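PDB 3LK5: geranylgeranyl pyrophosphate synthase from Corynebacterium glutamicum, which probably catalyses magnesium-dependent condensation of isopentenyl diphosphate with an allylic diphosphate such as dimethylallyl diphosphate, as a step in isoprenoid biosynthesis. Local coordinates for residues 22-26 against 59-64; 54-58 against 102-106; 92-96 against 162-168. All coordinates share one frame; numbering follows the deposited sequence.

Contact 1: residues 22-26 against 59-64; sequences PEVVR and LNGGKR
R64 lies against P22 and V25 at the start of helix 21-43. It follows the GGK sequence of the FPP/GGPP synthase family, which in relatives borders the isopentenyl diphosphate site; its own side chain turns inward. R64 is the N-cap residue of helix 65-78, and its side chain turns back toward helix 21-43. CB and CG pack on the proline, with CG 3.6 Å from P22 CB. The chain then bends at chi2 (-53°) and carries CD past the valine, 3.8 Å from V25 CG1. NE gives its hydrogen to water 1, which in turn donates to P22 O. At the tip, NH1 bonds V58 O and forms a salt bridge with E98 of helix 87-111. G61 O sits 3.3 Å above one guanidinium face, toward the rim. The group is therefore gripped by backbone, water and acid together.

R26 makes the second, more exposed arm. Its extended chain reaches across the end of helix 45-59, with L59 CB over one guanidinium face. NE gives a weak hydrogen bond to L59 O (3.2 Å). The R26 guanidinium plane is 21° from the N60 amide, and NH2 reaches N60 OD1 in another weak hydrogen bond of 3.4 Å.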
loop_
_atom_site.group_PDB
_atom_site.type_symbol
_atom_site.label_atom_id
_atom_site.label_comp_id
_atom_site.label_asym_id
_atom_site.label_seq_id
_atom_site.Cartn_x
_atom_site.Cartn_y
_atom_site.Cartn_z
ATOM N N PRO A 22 -20.661 5.364 13.383
ATOM C CA PRO A 22 -19.329 5.984 13.216
ATOM C C PRO A 22 -18.583 6.181 14.533
ATOM O O PRO A 22 -17.341 6.182 14.533
ATOM C CB PRO A 22 -19.629 7.338 12.562
ATOM C CG PRO A 22 -20.916 7.112 11.841
ATOM C CD PRO A 22 -21.701 6.110 12.642
ATOM N N GLU A 23 -19.317 6.355 15.643
ATOM C CA GLU A 23 -18.676 6.480 16.976
ATOM C C GLU A 23 -17.954 5.197 17.353
ATOM O O GLU A 23 -16.831 5.221 17.881
ATOM C CB GLU A 23 -19.727 6.824 18.058
ATOM C CG GLU A 23 -20.415 8.124 17.807
ATOM C CD GLU A 23 -21.539 8.371 18.801
ATOM O OE1 GLU A 23 -21.878 7.475 19.619
ATOM O OE2 GLU A 23 -22.055 9.475 18.764
ATOM N N VAL A 24 -18.603 4.068 17.059
ATOM C CA VAL A 24 -18.022 2.760 17.332
ATOM C C VAL A 24 -16.765 2.572 16.455
ATOM O O VAL A 24 -15.760 2.097 16.946
ATOM C CB VAL A 24 -19.056 1.623 17.058
ATOM C CG1 VAL A 24 -18.416 0.273 17.199
ATOM C CG2 VAL A 24 -20.243 1.746 18.072
ATOM N N VAL A 25 -16.841 2.976 15.189
ATOM C CA VAL A 25 -15.694 2.842 14.271
ATOM C C VAL A 25 -14.508 3.650 14.818
ATOM O O VAL A 25 -13.396 3.135 14.895
ATOM C CB VAL A 25 -16.060 3.290 12.851
ATOM C CG1 VAL A 25 -14.798 3.384 11.916
ATOM C CG2 VAL A 25 -17.139 2.338 12.260
ATOM N N ARG A 26 -14.759 4.900 15.234
ATOM C CA ARG A 26 -13.700 5.741 15.814
ATOM C C ARG A 26 -13.073 5.100 17.036
ATOM O O ARG A 26 -11.839 5.130 17.159
ATOM C CB ARG A 26 -14.225 7.153 16.146
ATOM C CG ARG A 26 -13.123 8.155 16.535
ATOM C CD ARG A 26 -13.754 9.534 16.880
ATOM N NE ARG A 26 -12.735 10.600 17.012
ATOM C CZ ARG A 26 -11.935 10.795 18.064
ATOM N NH1 ARG A 26 -11.953 9.966 19.101
ATOM N NH2 ARG A 26 -11.062 11.811 18.054
ATOM N N LEU A 59 -8.774 9.615 12.529
ATOM C CA LEU A 59 -9.754 9.757 13.613
ATOM C C LEU A 59 -10.717 10.942 13.451
ATOM O O LEU A 59 -11.871 10.856 13.911
ATOM C CB LEU A 59 -9.090 9.814 14.988
ATOM C CG LEU A 59 -8.267 8.604 15.441
ATOM C CD1 LEU A 59 -7.685 8.877 16.836
ATOM C CD2 LEU A 59 -9.092 7.288 15.416
ATOM N N ASN A 60 -10.271 12.021 12.807
ATOM C CA ASN A 60 -10.974 13.319 12.977
ATOM C C ASN A 60 -11.924 13.727 11.895
ATOM O O ASN A 60 -12.400 14.888 11.873
ATOM C CB ASN A 60 -10.006 14.476 13.248
ATOM C CG ASN A 60 -9.242 14.300 14.535
ATOM O OD1 ASN A 60 -9.711 13.647 15.470
ATOM N ND2 ASN A 60 -8.062 14.885 14.598
ATOM N N GLY A 61 -12.239 12.799 11.009
ATOM C CA GLY A 61 -13.300 13.041 10.061
ATOM C C GLY A 61 -13.539 11.772 9.278
ATOM O O GLY A 61 -12.778 10.813 9.410
ATOM N N GLY A 62 -14.566 11.793 8.444
ATOM C CA GLY A 62 -14.990 10.626 7.687
ATOM C C GLY A 62 -16.430 10.288 8.046
ATOM O O GLY A 62 -16.793 10.313 9.223
ATOM N N LYS A 63 -17.245 9.944 7.051
ATOM C CA LYS A 63 -18.605 9.467 7.308
ATOM C C LYS A 63 -18.682 7.973 7.750
ATOM O O LYS A 63 -19.708 7.517 8.253
ATOM C CB LYS A 63 -19.482 9.699 6.071
ATOM C CG LYS A 63 -19.700 11.184 5.697
ATOM C CD LYS A 63 -20.583 11.947 6.717
ATOM C CE LYS A 63 -22.091 11.625 6.612
ATOM N NZ LYS A 63 -22.721 12.272 5.413
ATOM N N ARG A 64 -17.585 7.237 7.564
ATOM C CA ARG A 64 -17.517 5.798 7.925
ATOM C C ARG A 64 -18.552 4.930 7.148
ATOM O O ARG A 64 -19.068 3.953 7.681
ATOM C CB ARG A 64 -17.685 5.582 9.441
ATOM C CG ARG A 64 -16.882 6.572 10.349
ATOM C CD ARG A 64 -15.381 6.647 10.014
ATOM N NE ARG A 64 -14.728 7.418 11.080
ATOM C CZ ARG A 64 -13.447 7.757 11.122
ATOM N NH1 ARG A 64 -12.606 7.383 10.147
ATOM N NH2 ARG A 64 -13.005 8.486 12.147
HETATM O O HOH W 1 -16.091 8.483 13.372
#

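Contact 2: residues 54-58 against 102-106; sequences LRSFV and ACALI
A102 meets V58 on the buried side of a crossing between helix 45-59 and helix 87-111. The segment axes pass 11.2 Å apart at 104°, close to perpendicular. The side chains that meet are all apolar.

The buried part holds the closest approach of the two backbones, with A102 CA 6.3 Å from V58 CA. The A102 methyl CB meets V58 CG2 at 3.8 Å. Beside it, L54 and I106 cross at about a right angle and touch through their last carbons, L54 CD1 and I106 CD1. W158 of helix 144-164 packs on L54, and S148 of the same helix packs on I106. L29 of helix 21-43 closes in on V58. This side thus merges with the neighbouring helices.

The solvent side belongs to F57 and L105, both exposed. F57 has its CG anti to the backbone N (chi1 -176°), and its ring reaches across to helix 87-111. Ring atom CZ points at L105, where CB lies in the ring plane at the edge, 3.8 Å away. Further back along the ring, F57 CE2 is 3.8 Å from I106 CG1, and the two side chains run past each other in opposite directions. The phenyl group therefore bridges I106 and the exposed L105.

The L105 side chain is about 6 Å from that of D108, a magnesium ligand like D112, though no metal is bound to this chain here. These two aspartates belong to the first DDxxD motif of polyprenyl synthases, so the contact packs the helix whose C-terminal end leads into this motif.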
loop_
_atom_site.group_PDB
_atom_site.type_symbol
_atom_site.label_atom_id
_atom_site.label_comp_id
_atom_site.label_asym_id
_atom_site.label_seq_id
_atom_site.Cartn_x
_atom_site.Cartn_y
_atom_site.Cartn_z
ATOM N N LEU A 54 -1.110 11.024 10.652
ATOM C CA LEU A 54 -2.001 10.027 10.071
ATOM C C LEU A 54 -3.159 9.744 11.041
ATOM O O LEU A 54 -4.315 9.626 10.625
ATOM C CB LEU A 54 -1.202 8.725 9.732
ATOM C CG LEU A 54 -2.040 7.526 9.269
ATOM C CD1 LEU A 54 -2.828 7.860 8.013
ATOM C CD2 LEU A 54 -1.174 6.251 9.054
ATOM N N ARG A 55 -2.825 9.628 12.325
ATOM C CA ARG A 55 -3.811 9.388 13.383
ATOM C C ARG A 55 -4.894 10.463 13.387
ATOM O O ARG A 55 -6.095 10.131 13.410
ATOM C CB ARG A 55 -3.138 9.332 14.748
ATOM C CG ARG A 55 -4.137 9.130 15.893
ATOM C CD ARG A 55 -3.482 9.314 17.256
ATOM N NE ARG A 55 -4.464 9.144 18.338
ATOM C CZ ARG A 55 -4.523 8.068 19.121
ATOM N NH1 ARG A 55 -3.646 7.077 18.981
ATOM N NH2 ARG A 55 -5.444 7.994 20.070
ATOM N N SER A 56 -4.488 11.742 13.375
ATOM C CA SER A 56 -5.458 12.834 13.298
ATOM C C SER A 56 -6.347 12.719 12.074
ATOM O O SER A 56 -7.569 12.938 12.155
ATOM C CB SER A 56 -4.784 14.214 13.300
ATOM O OG SER A 56 -4.068 14.382 14.501
ATOM N N PHE A 57 -5.743 12.391 10.934
ATOM C CA PHE A 57 -6.497 12.321 9.693
ATOM C C PHE A 57 -7.562 11.210 9.738
ATOM O O PHE A 57 -8.703 11.411 9.318
ATOM C CB PHE A 57 -5.530 12.122 8.517
ATOM C CG PHE A 57 -6.178 12.129 7.170
ATOM C CD1 PHE A 57 -6.616 13.332 6.588
ATOM C CD2 PHE A 57 -6.332 10.947 6.459
ATOM C CE1 PHE A 57 -7.220 13.343 5.323
ATOM C CE2 PHE A 57 -6.942 10.934 5.203
ATOM C CZ PHE A 57 -7.380 12.133 4.617
ATOM N N VAL A 58 -7.183 10.057 10.287
ATOM C CA VAL A 58 -8.052 8.871 10.327
ATOM C C VAL A 58 -9.166 9.088 11.368
ATOM O O VAL A 58 -10.345 8.743 11.150
ATOM C CB VAL A 58 -7.184 7.611 10.718
ATOM C CG1 VAL A 58 -8.053 6.405 11.073
ATOM C CG2 VAL A 58 -6.239 7.254 9.558
ATOM N N ALA A 102 -8.166 5.958 4.068
ATOM C CA ALA A 102 -7.159 6.960 4.400
ATOM C C ALA A 102 -6.065 6.951 3.332
ATOM O O ALA A 102 -5.649 8.022 2.859
ATOM C CB ALA A 102 -6.569 6.735 5.762
ATOM N N CYS A 103 -5.583 5.759 2.956
ATOM C CA CYS A 103 -4.544 5.680 1.909
ATOM C C CYS A 103 -5.065 6.272 0.607
ATOM O O CYS A 103 -4.370 7.046 -0.052
ATOM C CB CYS A 103 -4.106 4.232 1.652
ATOM S SG CYS A 103 -2.778 4.107 0.369
ATOM N N ALA A 104 -6.272 5.878 0.219
ATOM C CA ALA A 104 -6.873 6.370 -1.014
ATOM C C ALA A 104 -6.910 7.913 -1.051
ATOM O O ALA A 104 -6.527 8.528 -2.055
ATOM C CB ALA A 104 -8.334 5.800 -1.162
ATOM N N LEU A 105 -7.365 8.530 0.038
ATOM C CA LEU A 105 -7.502 10.002 0.079
ATOM C C LEU A 105 -6.140 10.697 0.085
ATOM O O LEU A 105 -5.959 11.711 -0.589
ATOM C CB LEU A 105 -8.318 10.443 1.313
ATOM C CG LEU A 105 -9.785 10.004 1.455
ATOM C CD1 LEU A 105 -10.272 10.302 2.880
ATOM C CD2 LEU A 105 -10.658 10.766 0.486
ATOM N N ILE A 106 -5.193 10.154 0.855
ATOM C CA ILE A 106 -3.855 10.726 0.947
ATOM C C ILE A 106 -3.147 10.635 -0.411
ATOM O O ILE A 106 -2.619 11.651 -0.912
ATOM C CB ILE A 106 -3.037 10.077 2.086
ATOM C CG1 ILE A 106 -3.668 10.439 3.426
ATOM C CG2 ILE A 106 -1.562 10.513 2.023
ATOM C CD1 ILE A 106 -3.202 9.565 4.612
#

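Contact 3: residues 92-96 against 162-168; sequences DAAAS and MLQDSGL
M162, a selenomethionine here, reaches over helix 87-111 from the end of helix 144-164. This is a buried contact of the all-helical polyprenyl synthase fold, near the dimer partner. The loop that follows contains an ST turn at S166.

Van der Waals contacts come first. M162 has an extended chain with CG anti to the backbone N (chi1 -171°). Its CB lies 3.7 Å from S96 CB, and its SE passes S96 CA. The terminal CE ends 3.5 Å from A95 CB. The D92 side chain crosses that of M162 at about a right angle, with D92 OD1 3.6 Å from M162 CE. On the other flank, A93 CB touches two leucines, 3.6 Å from L163 CD1 and 3.9 Å from L168 CD1. F32 of helix 21-43, W180 of helix 170-199 and I231 of helix 205-231 also pack on this region.

Polar links gather at the D92 end. D92 OD1 has its main partner in R28, a salt bridge. Water 2 donates to both D92 OD2 and S166 O, linking the helix to the loop. S89 OG also hydrogen-bonds to S166 O. D165 instead leads away, to salt bridges with R177 and R181 of the second subunit.

Serine hydroxyls bond within each segment. S96 OG donates to A93 O. S166 OG donates to L163 O at 2.7 Å, and in the ST turn it accepts from L168 N at 168°.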
loop_
_atom_site.group_PDB
_atom_site.type_symbol
_atom_site.label_atom_id
_atom_site.label_comp_id
_atom_site.label_asym_id
_atom_site.label_seq_id
_atom_site.Cartn_x
_atom_site.Cartn_y
_atom_site.Cartn_z
ATOM N N ASP A 92 -13.719 -4.701 14.189
ATOM C CA ASP A 92 -12.371 -4.335 13.719
ATOM C C ASP A 92 -12.204 -4.597 12.239
ATOM O O ASP A 92 -11.580 -3.775 11.525
ATOM C CB ASP A 92 -11.319 -5.121 14.488
ATOM C CG ASP A 92 -11.026 -4.505 15.857
ATOM O OD1 ASP A 92 -11.370 -3.350 16.143
ATOM O OD2 ASP A 92 -10.463 -5.204 16.678
ATOM N N ALA A 93 -12.770 -5.729 11.773
ATOM C CA ALA A 93 -12.775 -5.985 10.305
ATOM C C ALA A 93 -13.477 -4.883 9.551
ATOM O O ALA A 93 -12.955 -4.393 8.539
ATOM C CB ALA A 93 -13.400 -7.370 9.969
ATOM N N ALA A 94 -14.680 -4.486 10.022
ATOM C CA ALA A 94 -15.363 -3.368 9.404
ATOM C C ALA A 94 -14.571 -2.069 9.413
ATOM O O ALA A 94 -14.484 -1.365 8.391
ATOM C CB ALA A 94 -16.801 -3.171 10.074
ATOM N N ALA A 95 -13.972 -1.769 10.562
ATOM C CA ALA A 95 -13.257 -0.513 10.755
ATOM C C ALA A 95 -11.976 -0.438 9.935
ATOM O O ALA A 95 -11.540 0.665 9.569
ATOM C CB ALA A 95 -12.923 -0.317 12.272
ATOM N N SER A 96 -11.384 -1.598 9.635
ATOM C CA SER A 96 -10.106 -1.626 8.876
ATOM C C SER A 96 -10.271 -0.918 7.513
ATOM O O SER A 96 -9.306 -0.396 6.946
ATOM C CB SER A 96 -9.612 -3.068 8.662
ATOM O OG SER A 96 -10.437 -3.710 7.689
HETATM N N MSE A 162 -5.047 -4.807 10.567
HETATM C CA MSE A 162 -6.238 -4.664 11.426
HETATM C C MSE A 162 -7.224 -5.773 11.128
HETATM O O MSE A 162 -7.838 -6.323 12.061
HETATM C CB MSE A 162 -6.901 -3.287 11.235
HETATM C CG MSE A 162 -8.014 -3.035 12.289
HETATM SE SE MSE A 162 -8.476 -1.146 12.254
HETATM C CE MSE A 162 -9.833 -1.126 13.760
ATOM N N LEU A 163 -7.361 -6.131 9.845
ATOM C CA LEU A 163 -8.145 -7.312 9.477
ATOM C C LEU A 163 -7.505 -8.634 9.973
ATOM O O LEU A 163 -8.170 -9.441 10.660
ATOM C CB LEU A 163 -8.384 -7.368 7.931
ATOM C CG LEU A 163 -9.161 -8.624 7.459
ATOM C CD1 LEU A 163 -10.606 -8.628 8.041
ATOM C CD2 LEU A 163 -9.151 -8.714 5.919
ATOM N N GLN A 164 -6.231 -8.870 9.633
ATOM C CA GLN A 164 -5.626 -10.186 9.910
ATOM C C GLN A 164 -5.468 -10.395 11.426
ATOM O O GLN A 164 -5.527 -11.538 11.885
ATOM C CB GLN A 164 -4.240 -10.311 9.272
ATOM C CG GLN A 164 -4.290 -10.293 7.693
ATOM C CD GLN A 164 -5.285 -11.267 7.105
ATOM O OE1 GLN A 164 -5.468 -12.366 7.617
ATOM N NE2 GLN A 164 -5.924 -10.867 5.993
ATOM N N ASP A 165 -5.338 -9.303 12.172
ATOM C CA ASP A 165 -5.139 -9.366 13.641
ATOM C C ASP A 165 -6.398 -9.111 14.452
ATOM O O ASP A 165 -6.339 -8.977 15.695
ATOM C CB ASP A 165 -4.033 -8.407 14.111
ATOM C CG ASP A 165 -2.631 -8.854 13.647
ATOM O OD1 ASP A 165 -2.339 -10.066 13.523
ATOM O OD2 ASP A 165 -1.822 -7.962 13.347
ATOM N N SER A 166 -7.536 -9.084 13.753
ATOM C CA SER A 166 -8.834 -8.715 14.344
ATOM C C SER A 166 -9.295 -9.728 15.386
ATOM O O SER A 166 -10.101 -9.385 16.263
ATOM C CB SER A 166 -9.900 -8.640 13.248
ATOM O OG SER A 166 -9.995 -9.885 12.559
ATOM N N GLY A 167 -8.824 -10.968 15.253
ATOM C CA GLY A 167 -9.316 -12.064 16.089
ATOM C C GLY A 167 -10.446 -12.831 15.424
ATOM O O GLY A 167 -10.990 -13.736 16.043
ATOM N N LEU A 168 -10.823 -12.481 14.177
ATOM C CA LEU A 168 -11.688 -13.370 13.363
ATOM C C LEU A 168 -11.042 -14.759 13.306
ATOM O O LEU A 168 -9.806 -14.868 13.229
ATOM C CB LEU A 168 -11.843 -12.834 11.926
ATOM C CG LEU A 168 -12.752 -11.594 11.760
ATOM C CD1 LEU A 168 -12.802 -11.180 10.291
ATOM C CD2 LEU A 168 -14.176 -11.908 12.271
HETATM O O HOH W 2 -10.706 -7.576 18.323
#

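Overall arrangement
Contact 3 is buried. Contacts 1 and 2 are each part core, part surface. Helix 87-111 serves contacts 2 and 3, which lie on different parts of it, with nearest atoms about 7 Å apart. Contact 1 adjoins both: its loop begins at the end of helix 45-59, its R64 NH1 bonds V58 O of contact 2, and its V25 CG1 packs 4.2 Å from A95 CB of contact 3. Chemistry follows place. Contact 2, a crossing of two helices, joins apolar side chains and leads toward the metal site. Contacts 1 and 3 each bring a helix against a chain turn, and there a water and backbone carbonyls join the packing. C103 of contact 2 and D165 of contact 3 also meet the second subunit.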